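Local coordinates for ferric-siderophore receptor protein (Streptomyces coelicolor, PDB 2X4L), which probably binds ferric siderophores outside the cell membrane and delivers them to a membrane transporter for iron uptake, at residues A[96-101]-A[125-130]; A[49-54]-A[69-74]; A[111-116]-A[141-146]. All blocks are in the same frame, centred on the assembly; numbering follows the deposited sequence.

Contact 1 of 3, residues A[96-101]-A[125-130]; sequences NEWGKL and LWSVPE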
ATOM      1  N   ASN A  96       8.051 -10.802  10.297  1.00 10.04           N
ATOM      2  CA  ASN A  96       8.095  -9.348  10.624  1.00  8.56           C
ATOM      3  C   ASN A  96       8.767  -8.549   9.524  1.00 10.86           C
ATOM      4  O   ASN A  96       9.356  -7.461   9.789  1.00 13.39           O
ATOM      5  CB  ASN A  96       8.773  -9.106  11.996  1.00 10.65           C
ATOM      6  CG  ASN A  96       8.187  -7.917  12.724  1.00 11.26           C
ATOM      7  OD1 ASN A  96       7.497  -7.079  12.148  1.00 10.58           O
ATOM      8  ND2 ASN A  96       8.509  -7.824  14.033  1.00 14.99           N
ATOM      9  N   GLU A  97       8.704  -9.094   8.309  1.00 10.91           N
ATOM     10  CA  GLU A  97       9.256  -8.480   7.093  1.00 12.28           C
ATOM     11  C   GLU A  97       8.471  -9.158   5.949  1.00 10.34           C
ATOM     12  O   GLU A  97       7.794 -10.192   6.181  1.00 10.81           O
ATOM     13  CB  GLU A  97      10.798  -8.627   6.944  1.00 13.75           C
ATOM     14  CG  GLU A  97      11.171 -10.066   6.865  1.00 17.44           C
ATOM     15  CD  GLU A  97      12.686 -10.331   6.880  1.00 30.39           C
ATOM     16  OE1 GLU A  97      13.427  -9.407   7.246  1.00 29.71           O
ATOM     17  OE2 GLU A  97      13.127 -11.470   6.522  1.00 35.02           O
ATOM     18  N   TRP A  98       8.600  -8.580   4.750  1.00 11.25           N
ATOM     19  CA  TRP A  98       7.997  -9.229   3.589  1.00  9.31           C
ATOM     20  C   TRP A  98       8.624 -10.621   3.334  1.00 10.25           C
ATOM     21  O   TRP A  98       9.837 -10.879   3.554  1.00 12.29           O
ATOM     22  CB  TRP A  98       8.216  -8.345   2.392  1.00 13.45           C
ATOM     23  CG  TRP A  98       7.629  -8.910   1.113  1.00 11.40           C
ATOM     24  CD1 TRP A  98       6.415  -8.583   0.572  1.00 11.83           C
ATOM     25  CD2 TRP A  98       8.301  -9.762   0.158  1.00 13.96           C
ATOM     26  NE1 TRP A  98       6.269  -9.292  -0.617  1.00 13.05           N
ATOM     27  CE2 TRP A  98       7.362 -10.033  -0.871  1.00 11.59           C
ATOM     28  CE3 TRP A  98       9.551 -10.431   0.141  1.00 17.19           C
ATOM     29  CZ2 TRP A  98       7.724 -10.820  -2.016  1.00 17.19           C
ATOM     30  CZ3 TRP A  98       9.857 -11.298  -0.979  1.00 18.92           C
ATOM     31  CH2 TRP A  98       8.938 -11.478  -1.985  1.00 18.13           C
ATOM     32  N   GLY A  99       7.772 -11.556   2.921  1.00  9.45           N
ATOM     33  CA  GLY A  99       8.236 -12.871   2.494  1.00 11.28           C
ATOM     34  C   GLY A  99       8.646 -13.821   3.575  1.00 12.15           C
ATOM     35  O   GLY A  99       9.488 -14.706   3.388  1.00 15.02           O
ATOM     36  N   LYS A 100       8.084 -13.642   4.761  1.00 11.34           N
ATOM     37  CA  LYS A 100       8.419 -14.495   5.911  1.00 10.40           C
ATOM     38  C   LYS A 100       7.143 -14.920   6.646  1.00 10.66           C
ATOM     39  O   LYS A 100       6.270 -14.102   6.933  1.00 12.54           O
ATOM     40  CB  LYS A 100       9.235 -13.636   6.894  1.00 15.25           C
ATOM     41  CG  LYS A 100      10.713 -13.365   6.422  1.00 23.39           C
ATOM     42  CD  LYS A 100      11.655 -14.491   6.982  1.00 36.52           C
ATOM     43  CE  LYS A 100      13.190 -14.300   6.722  1.00 42.66           C
ATOM     44  NZ  LYS A 100      13.438 -14.292   5.241  1.00 44.36           N
ATOM     45  N   LEU A 101       7.027 -16.220   6.871  1.00 10.17           N
ATOM     46  CA  LEU A 101       5.771 -16.747   7.486  1.00  9.53           C
ATOM     47  C   LEU A 101       6.071 -18.105   8.092  1.00 10.53           C
ATOM     48  O   LEU A 101       6.362 -19.072   7.345  1.00 13.48           O
ATOM     49  CB  LEU A 101       4.628 -16.824   6.445  1.00 11.16           C
ATOM     50  CG  LEU A 101       3.185 -17.010   6.956  1.00  9.47           C
ATOM     51  CD1 LEU A 101       2.177 -16.882   5.802  1.00 11.46           C
ATOM     52  CD2 LEU A 101       3.011 -18.403   7.673  1.00 10.58           C
ATOM     53  N   LEU A 125       0.410 -14.775  -4.149  1.00 12.60           N
ATOM     54  CA  LEU A 125      -0.019 -14.251  -2.816  1.00 11.50           C
ATOM     55  C   LEU A 125       1.097 -13.393  -2.222  1.00 11.12           C
ATOM     56  O   LEU A 125       2.183 -13.908  -1.902  1.00 12.15           O
ATOM     57  CB  LEU A 125      -0.388 -15.404  -1.870  1.00 11.96           C
ATOM     58  CG  LEU A 125      -1.583 -16.263  -2.353  1.00 10.28           C
ATOM     59  CD1 LEU A 125      -1.870 -17.348  -1.314  1.00 11.61           C
ATOM     60  CD2 LEU A 125      -2.788 -15.378  -2.630  1.00 13.15           C
ATOM     61  N   TRP A 126       0.825 -12.096  -2.072  1.00 10.05           N
ATOM     62  CA  TRP A 126       1.903 -11.182  -1.637  1.00  9.68           C
ATOM     63  C   TRP A 126       2.396 -11.521  -0.246  1.00  9.93           C
ATOM     64  O   TRP A 126       1.610 -11.732   0.718  1.00  9.49           O
ATOM     65  CB  TRP A 126       1.310  -9.774  -1.598  1.00  9.60           C
ATOM     66  CG  TRP A 126       2.316  -8.676  -1.244  1.00  9.88           C
ATOM     67  CD1 TRP A 126       2.209  -7.840  -0.196  1.00  9.58           C
ATOM     68  CD2 TRP A 126       3.464  -8.236  -2.007  1.00  9.10           C
ATOM     69  NE1 TRP A 126       3.228  -6.890  -0.249  1.00  9.45           N
ATOM     70  CE2 TRP A 126       3.960  -7.090  -1.374  1.00  8.96           C
ATOM     71  CE3 TRP A 126       4.062  -8.647  -3.233  1.00  9.77           C
ATOM     72  CZ2 TRP A 126       5.061  -6.389  -1.841  1.00 13.46           C
ATOM     73  CZ3 TRP A 126       5.183  -7.950  -3.716  1.00 13.18           C
ATOM     74  CH2 TRP A 126       5.643  -6.813  -3.026  1.00 13.51           C
ATOM     75  N   SER A 127       3.705 -11.664  -0.156  1.00  8.79           N
ATOM     76  CA  SER A 127       4.453 -11.843   1.087  1.00  9.03           C
ATOM     77  C   SER A 127       4.417 -13.276   1.628  1.00  9.69           C
ATOM     78  O   SER A 127       5.046 -13.545   2.678  1.00 10.51           O
ATOM     79  CB  SER A 127       3.968 -10.824   2.182  1.00  8.42           C
ATOM     80  OG  SER A 127       4.990 -10.625   3.172  1.00  9.80           O
ATOM     81  N   VAL A 128       3.711 -14.195   0.978  1.00  9.87           N
ATOM     82  CA  VAL A 128       3.712 -15.598   1.409  1.00 10.62           C
ATOM     83  C   VAL A 128       5.016 -16.127   0.825  1.00 10.14           C
ATOM     84  O   VAL A 128       5.258 -16.014  -0.378  1.00 13.05           O
ATOM     85  CB  VAL A 128       2.486 -16.361   0.862  1.00  8.97           C
ATOM     86  CG1 VAL A 128       2.601 -17.831   1.223  1.00 12.07           C
ATOM     87  CG2 VAL A 128       1.228 -15.832   1.516  1.00 10.42           C
ATOM     88  N   PRO A 129       5.891 -16.713   1.676  1.00 10.81           N
ATOM     89  CA  PRO A 129       7.202 -17.121   1.170  1.00 13.44           C
ATOM     90  C   PRO A 129       7.074 -18.062  -0.010  1.00 13.66           C
ATOM     91  O   PRO A 129       6.351 -19.058   0.091  1.00 14.33           O
ATOM     92  CB  PRO A 129       7.885 -17.762   2.341  1.00 14.60           C
ATOM     93  CG  PRO A 129       7.105 -17.461   3.544  1.00 17.35           C
ATOM     94  CD  PRO A 129       5.738 -16.878   3.134  1.00 10.58           C
ATOM     95  N   GLU A 130       7.818 -17.763  -1.079  1.00 15.60           N
ATOM     96  CA  GLU A 130       7.778 -18.630  -2.192  1.00 16.69           C
ATOM     97  C   GLU A 130       8.214 -20.032  -1.869  1.00 17.37           C
ATOM     98  O   GLU A 130       7.612 -20.947  -2.375  1.00 17.32           O
ATOM     99  CB  GLU A 130       8.724 -18.064  -3.254  1.00 18.52           C
ATOM    100  CG  GLU A 130       8.574 -18.821  -4.564  1.00 26.55           C
ATOM    101  CD  GLU A 130       7.260 -18.371  -5.232  1.00 37.94           C
ATOM    102  OE1 GLU A 130       6.665 -17.294  -4.826  1.00 42.34           O
ATOM    103  OE2 GLU A 130       6.834 -19.118  -6.137  1.00 44.95           O
TER
HETATM  104  O   HOH W   1       5.734 -11.864   5.510  1.00  6.03           O
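Ser127 OG is gripped by both a backbone amide and a water. The Gly99 N-H donates to it at 2.9 Å, nearly straight at 166°, and the water oxygen lies 2.7 Å from Ser127 OG. The same water accepts from Lys100 N and appears to donate to Glu97 O, tying the hydroxyl to the turn that faces it. Two type II turns, Glu97 to Lys100 and Leu125 to Val128, thus meet at their third residues, Gly99 and Ser127, both with positive phi. A CB on Gly99 would run into Trp98 CE3.

Beside this polar knot the two indoles form an edge-to-face pair, planes at 61°. With CG anti to its backbone N (chi1 -180°), Trp98 brings its five-membered ring up edge first, NE1 standing 3.1 Å above the Trp126 ring plane and over its centre. Ser127 CA lies over a face of the Trp98 ring, a CH-pi contact between the indole and the turn. Farther along, Pro129 CD presses on Leu101 CB at 3.5 Å, a tight apolar contact.

Both loops follow strands of the parallel sheet, 92-95 and 113-118, and lead to helices 103-108 and 133-139. Leu101 and Ser127 pack on Phe69 of strand 67-69, while Trp126 bonds through its carbonyl to Thr116 and through NE1 to Glu299, in the loop after strand 293-296 of the mixed sheet.

Contact 2 of 3, residues A[49-54]-A[69-74]; sequences VAFTGV and FGPTTT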
ATOM      1  N   VAL A  49      -5.872 -15.196   9.246  1.00  9.71           N
ATOM      2  CA  VAL A  49      -4.480 -14.748   9.164  1.00  9.84           C
ATOM      3  C   VAL A  49      -4.319 -13.885   7.959  1.00 10.09           C
ATOM      4  O   VAL A  49      -4.865 -14.210   6.908  1.00 11.66           O
ATOM      5  CB  VAL A  49      -3.544 -15.981   9.130  1.00 10.47           C
ATOM      6  CG1 VAL A  49      -2.096 -15.617   8.805  1.00 10.52           C
ATOM      7  CG2 VAL A  49      -3.641 -16.784  10.464  1.00 10.22           C
ATOM      8  N   ALA A  50      -3.652 -12.765   8.105  1.00  8.71           N
ATOM      9  CA  ALA A  50      -3.546 -11.850   6.964  1.00  9.43           C
ATOM     10  C   ALA A  50      -2.177 -11.188   6.840  1.00  8.39           C
ATOM     11  O   ALA A  50      -1.496 -10.955   7.860  1.00 10.06           O
ATOM     12  CB  ALA A  50      -4.626 -10.745   7.128  1.00 10.56           C
ATOM     13  N   PHE A  51      -1.822 -10.773   5.642  1.00  7.87           N
ATOM     14  CA  PHE A  51      -0.694  -9.902   5.459  1.00  7.24           C
ATOM     15  C   PHE A  51      -0.956  -8.681   6.383  1.00  8.31           C
ATOM     16  O   PHE A  51      -2.090  -8.216   6.493  1.00  9.27           O
ATOM     17  CB  PHE A  51      -0.645  -9.466   3.990  1.00  8.92           C
ATOM     18  CG  PHE A  51       0.438  -8.451   3.743  1.00  7.20           C
ATOM     19  CD1 PHE A  51       1.765  -8.844   3.844  1.00  8.38           C
ATOM     20  CD2 PHE A  51       0.122  -7.160   3.351  1.00  8.97           C
ATOM     21  CE1 PHE A  51       2.788  -7.927   3.669  1.00  8.92           C
ATOM     22  CE2 PHE A  51       1.156  -6.233   3.168  1.00 10.31           C
ATOM     23  CZ  PHE A  51       2.510  -6.616   3.317  1.00  7.33           C
ATOM     24  N   THR A  52       0.141  -8.186   7.000  1.00  8.23           N
ATOM     25  CA  THR A  52      -0.053  -7.125   7.981  1.00  8.29           C
ATOM     26  C   THR A  52      -0.937  -5.990   7.423  1.00  9.03           C
ATOM     27  O   THR A  52      -1.812  -5.500   8.120  1.00  8.58           O
ATOM     28  CB  THR A  52       1.279  -6.607   8.411  1.00  8.84           C
ATOM     29  OG1 THR A  52       1.944  -7.737   9.001  1.00 10.80           O
ATOM     30  CG2 THR A  52       1.093  -5.494   9.488  1.00 10.33           C
ATOM     31  N   GLY A  53      -0.667  -5.523   6.184  1.00  7.42           N
ATOM     32  CA  GLY A  53      -1.431  -4.366   5.649  1.00  8.08           C
ATOM     33  C   GLY A  53      -2.898  -4.699   5.460  1.00  8.85           C
ATOM     34  O   GLY A  53      -3.740  -3.764   5.524  1.00 10.06           O
ATOM     35  N   VAL A  54      -3.211  -5.941   5.153  1.00  7.90           N
ATOM     36  CA  VAL A  54      -4.613  -6.377   5.034  1.00  8.79           C
ATOM     37  C   VAL A  54      -5.263  -6.474   6.414  1.00  9.91           C
ATOM     38  O   VAL A  54      -6.378  -5.956   6.677  1.00 10.26           O
ATOM     39  CB  VAL A  54      -4.706  -7.726   4.288  1.00  8.35           C
ATOM     40  CG1 VAL A  54      -6.154  -8.294   4.362  1.00 11.40           C
ATOM     41  CG2 VAL A  54      -4.287  -7.488   2.829  1.00 10.76           C
ATOM     42  N   PHE A  69       1.470 -11.501   8.919  1.00  7.83           N
ATOM     43  CA  PHE A  69       2.816 -11.650   8.386  1.00  8.17           C
ATOM     44  C   PHE A  69       3.101 -10.459   7.490  1.00  7.85           C
ATOM     45  O   PHE A  69       2.302 -10.041   6.651  1.00  8.96           O
ATOM     46  CB  PHE A  69       2.940 -13.015   7.602  1.00  9.13           C
ATOM     47  CG  PHE A  69       1.956 -13.217   6.510  1.00  8.15           C
ATOM     48  CD1 PHE A  69       2.303 -12.930   5.192  1.00  8.89           C
ATOM     49  CD2 PHE A  69       0.633 -13.615   6.766  1.00  8.52           C
ATOM     50  CE1 PHE A  69       1.409 -13.091   4.111  1.00  9.57           C
ATOM     51  CE2 PHE A  69      -0.294 -13.822   5.691  1.00  8.31           C
ATOM     52  CZ  PHE A  69       0.112 -13.528   4.356  1.00  9.21           C
ATOM     53  N   GLY A  70       4.318  -9.911   7.698  1.00  7.55           N
ATOM     54  CA  GLY A  70       4.720  -8.707   6.947  1.00  7.50           C
ATOM     55  C   GLY A  70       5.388  -7.772   7.929  1.00 10.12           C
ATOM     56  O   GLY A  70       5.535  -8.046   9.101  1.00 10.13           O
ATOM     57  N   PRO A  71       5.830  -6.621   7.401  1.00  8.11           N
ATOM     58  CA  PRO A  71       6.401  -5.612   8.286  1.00  9.06           C
ATOM     59  C   PRO A  71       5.369  -5.209   9.313  1.00  9.74           C
ATOM     60  O   PRO A  71       4.349  -4.641   8.968  1.00 11.73           O
ATOM     61  CB  PRO A  71       6.721  -4.435   7.308  1.00  9.60           C
ATOM     62  CG  PRO A  71       6.790  -5.067   5.983  1.00  9.92           C
ATOM     63  CD  PRO A  71       5.703  -6.157   6.002  1.00  9.84           C
ATOM     64  N   THR A  72       5.643  -5.503  10.611  1.00  9.34           N
ATOM     65  CA  THR A  72       4.634  -5.338  11.653  1.00  8.43           C
ATOM     66  C   THR A  72       5.073  -4.420  12.772  1.00  9.62           C
ATOM     67  O   THR A  72       4.289  -3.584  13.215  1.00 10.79           O
ATOM     68  CB  THR A  72       4.208  -6.704  12.192  1.00  8.93           C
ATOM     69  OG1 THR A  72       3.757  -7.532  11.097  1.00  9.50           O
ATOM     70  CG2 THR A  72       2.959  -6.477  13.131  1.00 10.32           C
ATOM     71  N   THR A  73       6.335  -4.635  13.260  1.00 10.81           N
ATOM     72  CA  THR A  73       6.874  -3.702  14.242  1.00 11.41           C
ATOM     73  C   THR A  73       8.219  -3.214  13.754  1.00 12.78           C
ATOM     74  O   THR A  73       8.895  -3.841  12.907  1.00 12.92           O
ATOM     75  CB  THR A  73       7.078  -4.307  15.607  1.00 12.56           C
ATOM     76  OG1 THR A  73       7.980  -5.439  15.511  1.00 12.71           O
ATOM     77  CG2 THR A  73       5.732  -4.712  16.221  1.00 13.81           C
ATOM     78  N   THR A  74       8.582  -2.065  14.256  1.00 15.90           N
ATOM     79  CA  THR A  74       9.906  -1.484  14.015  1.00 17.69           C
ATOM     80  C   THR A  74      10.864  -1.982  15.088  1.00 18.03           C
ATOM     81  O   THR A  74      10.498  -2.640  16.108  1.00 17.82           O
ATOM     82  CB  THR A  74       9.838   0.049  14.051  1.00 18.28           C
ATOM     83  OG1 THR A  74       9.767   0.400  15.444  1.00 24.82           O
ATOM     84  CG2 THR A  74       8.673   0.581  13.221  1.00 21.49           C
TER
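Phe69 CG lies between its own N and carbonyl carbon (chi1 56°), and from there the ring reaches over the backbone of Phe51. Thr52 carries OG1 anti to its carbonyl carbon (chi1 -61°), which brings the hydroxyl to that of Thr72. The Phe69 ring covers a peptide rather than another ring: Phe51 CA stands 3.8 Å above its plane and over its centre, a CH-pi contact, while Val49 CG1 meets its edge, 4.0 Å from Phe69 CD2.

The backbones form a parallel bridge, Phe51 with Phe69. Phe69 N donates to Ala50 O at 3.2 Å, and Phe69 O accepts from Thr52 N at 2.9 Å, the donor lying 51° out of the carbonyl plane. Thr52 opens helix 52-60 directly after the strand, so one bond joins the neighbouring strand to the start of the helix. A side chain on Gly70 would collide with Phe51 CE1, against which Pro71 CD also packs. An alanine in place of Phe69 would probably leave the Phe51 backbone and the Val49 methyl without their cover and open a gap beside Leu114, which also touches this ring.

Beyond the bridge side-chain hydroxyls take over. Thr52 OG1 donates to Thr72 OG1 at 2.8 Å, and Thr72 OG1 in turn donates to Gly70 O at 2.7 Å. This directed relay of buried hydroxyls gives each proton an acceptor and ties the loop after strand 67-69 to the first turn of the helix, although the buried Pro71 O finds no partner.

Contact 3 of 3, residues A[111-116]-A[141-146]; sequences PEVLIT and PSVAIS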
ATOM      1  N   PRO A 111      -5.774 -21.846  11.588  1.00 10.97           N
ATOM      2  CA  PRO A 111      -6.235 -20.843  10.651  1.00 11.12           C
ATOM      3  C   PRO A 111      -7.408 -21.326   9.820  1.00 10.22           C
ATOM      4  O   PRO A 111      -7.460 -22.506   9.391  1.00 12.06           O
ATOM      5  CB  PRO A 111      -5.008 -20.584   9.735  1.00 10.73           C
ATOM      6  CG  PRO A 111      -4.268 -21.885   9.788  1.00 10.58           C
ATOM      7  CD  PRO A 111      -4.460 -22.385  11.195  1.00 10.60           C
ATOM      8  N   GLU A 112      -8.345 -20.429   9.564  1.00 10.67           N
ATOM      9  CA  GLU A 112      -9.558 -20.727   8.754  1.00 11.13           C
ATOM     10  C   GLU A 112      -9.514 -20.055   7.375  1.00 13.12           C
ATOM     11  O   GLU A 112     -10.129 -20.506   6.429  1.00 12.75           O
ATOM     12  CB  GLU A 112     -10.846 -20.391   9.516  1.00 12.64           C
ATOM     13  CG  GLU A 112     -11.099 -21.427  10.638  1.00 13.28           C
ATOM     14  CD  GLU A 112     -12.037 -20.954  11.667  1.00 19.81           C
ATOM     15  OE1 GLU A 112     -12.147 -19.783  12.015  1.00 18.88           O
ATOM     16  OE2 GLU A 112     -12.651 -21.882  12.259  1.00 28.46           O
ATOM     17  N   VAL A 113      -8.774 -18.958   7.249  1.00 10.59           N
ATOM     18  CA  VAL A 113      -8.573 -18.315   5.931  1.00 12.54           C
ATOM     19  C   VAL A 113      -7.326 -17.469   6.089  1.00 10.42           C
ATOM     20  O   VAL A 113      -7.048 -16.888   7.135  1.00 11.09           O
ATOM     21  CB  VAL A 113      -9.856 -17.447   5.517  1.00 11.47           C
ATOM     22  CG1 VAL A 113     -10.030 -16.220   6.473  1.00 12.94           C
ATOM     23  CG2 VAL A 113      -9.805 -17.033   4.035  1.00 12.26           C
ATOM     24  N   LEU A 114      -6.578 -17.397   5.004  1.00  9.37           N
ATOM     25  CA  LEU A 114      -5.419 -16.463   4.839  1.00  9.50           C
ATOM     26  C   LEU A 114      -5.814 -15.410   3.804  1.00  9.92           C
ATOM     27  O   LEU A 114      -6.386 -15.700   2.742  1.00 10.63           O
ATOM     28  CB  LEU A 114      -4.228 -17.290   4.336  1.00  8.69           C
ATOM     29  CG  LEU A 114      -2.979 -16.441   4.152  1.00  9.57           C
ATOM     30  CD1 LEU A 114      -1.694 -17.226   4.516  1.00 11.37           C
ATOM     31  CD2 LEU A 114      -2.856 -15.929   2.692  1.00 11.92           C
ATOM     32  N   ILE A 115      -5.501 -14.157   4.117  1.00 10.54           N
ATOM     33  CA  ILE A 115      -5.956 -13.032   3.240  1.00  9.17           C
ATOM     34  C   ILE A 115      -4.723 -12.154   2.941  1.00 10.33           C
ATOM     35  O   ILE A 115      -4.046 -11.719   3.894  1.00 10.64           O
ATOM     36  CB  ILE A 115      -7.051 -12.196   3.942  1.00 10.07           C
ATOM     37  CG1 ILE A 115      -8.149 -13.117   4.542  1.00 10.51           C
ATOM     38  CG2 ILE A 115      -7.621 -11.118   2.915  1.00  9.89           C
ATOM     39  CD1 ILE A 115      -9.319 -12.270   5.150  1.00 13.19           C
ATOM     40  N   THR A 116      -4.486 -11.871   1.692  1.00  9.69           N
ATOM     41  CA  THR A 116      -3.415 -10.961   1.327  1.00  8.22           C
ATOM     42  C   THR A 116      -3.737 -10.249   0.043  1.00 11.27           C
ATOM     43  O   THR A 116      -4.851 -10.445  -0.531  1.00 11.97           O
ATOM     44  CB  THR A 116      -2.095 -11.765   1.261  1.00  9.80           C
ATOM     45  OG1 THR A 116      -0.982 -10.830   1.149  1.00  9.51           O
ATOM     46  CG2 THR A 116      -2.018 -12.801   0.080  1.00 10.71           C
ATOM     47  N   PRO A 141      -7.755 -22.118   3.168  1.00 11.56           N
ATOM     48  CA  PRO A 141      -7.943 -21.482   1.897  1.00 11.06           C
ATOM     49  C   PRO A 141      -7.426 -20.017   1.985  1.00 11.53           C
ATOM     50  O   PRO A 141      -7.310 -19.413   3.083  1.00 10.93           O
ATOM     51  CB  PRO A 141      -9.505 -21.470   1.686  1.00 13.66           C
ATOM     52  CG  PRO A 141      -9.965 -21.528   3.057  1.00 14.67           C
ATOM     53  CD  PRO A 141      -9.034 -22.309   3.874  1.00 12.05           C
ATOM     54  N   SER A 142      -7.211 -19.449   0.811  1.00 12.07           N
ATOM     55  CA  SER A 142      -6.777 -18.075   0.715  1.00 12.02           C
ATOM     56  C   SER A 142      -7.692 -17.190  -0.097  1.00 12.00           C
ATOM     57  O   SER A 142      -8.428 -17.678  -1.031  1.00 11.73           O
ATOM     58  CB  SER A 142      -5.350 -17.990   0.099  1.00 12.87           C
ATOM     59  OG  SER A 142      -5.348 -18.643  -1.181  1.00 14.20           O
ATOM     60  N   VAL A 143      -7.573 -15.901   0.186  1.00 10.70           N
ATOM     61  CA  VAL A 143      -8.331 -14.854  -0.503  1.00 10.78           C
ATOM     62  C   VAL A 143      -7.297 -13.775  -0.878  1.00 10.88           C
ATOM     63  O   VAL A 143      -6.509 -13.325  -0.002  1.00 12.57           O
ATOM     64  CB  VAL A 143      -9.402 -14.230   0.475  1.00 12.22           C
ATOM     65  CG1 VAL A 143      -9.915 -12.927  -0.111  1.00 15.71           C
ATOM     66  CG2 VAL A 143     -10.569 -15.182   0.732  1.00 13.40           C
ATOM     67  N   ALA A 144      -7.228 -13.451  -2.165  1.00 12.02           N
ATOM     68  CA  ALA A 144      -6.337 -12.390  -2.629  1.00 12.49           C
ATOM     69  C   ALA A 144      -7.188 -11.179  -3.132  1.00 12.71           C
ATOM     70  O   ALA A 144      -8.088 -11.334  -3.951  1.00 12.90           O
ATOM     71  CB  ALA A 144      -5.470 -12.890  -3.726  1.00 13.30           C
ATOM     72  N   ILE A 145      -6.778 -10.002  -2.744  1.00 12.26           N
ATOM     73  CA  ILE A 145      -7.298  -8.757  -3.212  1.00 12.68           C
ATOM     74  C   ILE A 145      -6.279  -8.098  -4.108  1.00 13.10           C
ATOM     75  O   ILE A 145      -5.128  -7.904  -3.737  1.00 12.00           O
ATOM     76  CB  ILE A 145      -7.688  -7.821  -2.108  1.00 10.40           C
ATOM     77  CG1 ILE A 145      -8.744  -8.478  -1.143  1.00 13.80           C
ATOM     78  CG2 ILE A 145      -8.266  -6.482  -2.678  1.00 13.21           C
ATOM     79  CD1 ILE A 145     -10.073  -8.840  -1.875  1.00 15.92           C
ATOM     80  N   SER A 146      -6.646  -7.881  -5.362  1.00 11.78           N
ATOM     81  CA  SER A 146      -5.679  -7.361  -6.348  1.00 11.16           C
ATOM     82  C   SER A 146      -5.442  -5.867  -6.252  1.00 11.47           C
ATOM     83  O   SER A 146      -6.336  -5.054  -6.143  1.00 12.91           O
ATOM     84  CB  SER A 146      -6.101  -7.676  -7.803  1.00 11.17           C
ATOM     85  OG  SER A 146      -5.044  -7.156  -8.671  1.00 13.82           O
TER
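Leu114 and Val143 meet through peptide groups, for no aromatic ring belongs to this contact; the flat units are joined N-H to C=O. On one face of the paired strands lie Leu114, Thr116, Ser142 and Ala144, on the other Ile115 and Val143. The ring of Pro141 meets the backbone at the start of the ladder, its CD 3.3 Å from Glu112 O.

The strands run parallel, their axes 14° apart, and four bonds zip them. Leu114 N donates to Pro141 O at 2.9 Å, and Val143 N answers to Leu114 O at 2.8 Å. Thr116 N then bonds Val143 O and Ile145 N bonds Thr116 O, both at 3.0 Å. CA-H...O contacts from Val113, Ser142, Ile115 and Ala144 reinforce these same carbonyls. Side chains add lighter packing: Val113 CG2, anti to its backbone N, touches Val143 CG2 at 3.9 Å, and Leu114 CD2 comes 4.1 Å from Ser142 CB.

The pair is the strand portion of a beta-alpha-beta unit whose crossover carries helix 133-139. Strand 142-146 ends the five-stranded sheet, while strand 113-118 has strand 48-51 as its other neighbour. Leu162 of helix 153-165 covers Ile115 and Val143, with Trp29 and Phe31 of strand 29-32 also on Val143; Leu125 packs on Thr116 and Ser142.

How the contacts relate
All three contacts belong to the lobe built on the parallel sheet, and they show how chemistry shifts from its strands to its loops. Contacts 2 and 3 are buried and share the sheet directly: strands 48-51 and 113-118 are neighbours, with Val49 bonded to both Val113 and Ile115. Contact 3 is almost wholly regular backbone pairing, whereas contact 2 has a single bridge supplemented by an aromatic cover and hydroxyls. Contact 1, only partly buried, dispenses with strands and relies on turns, a water and indoles. It meets contact 2 through Asn96 with Thr72 and Thr73, and contact 3 through Leu125 with Ala144.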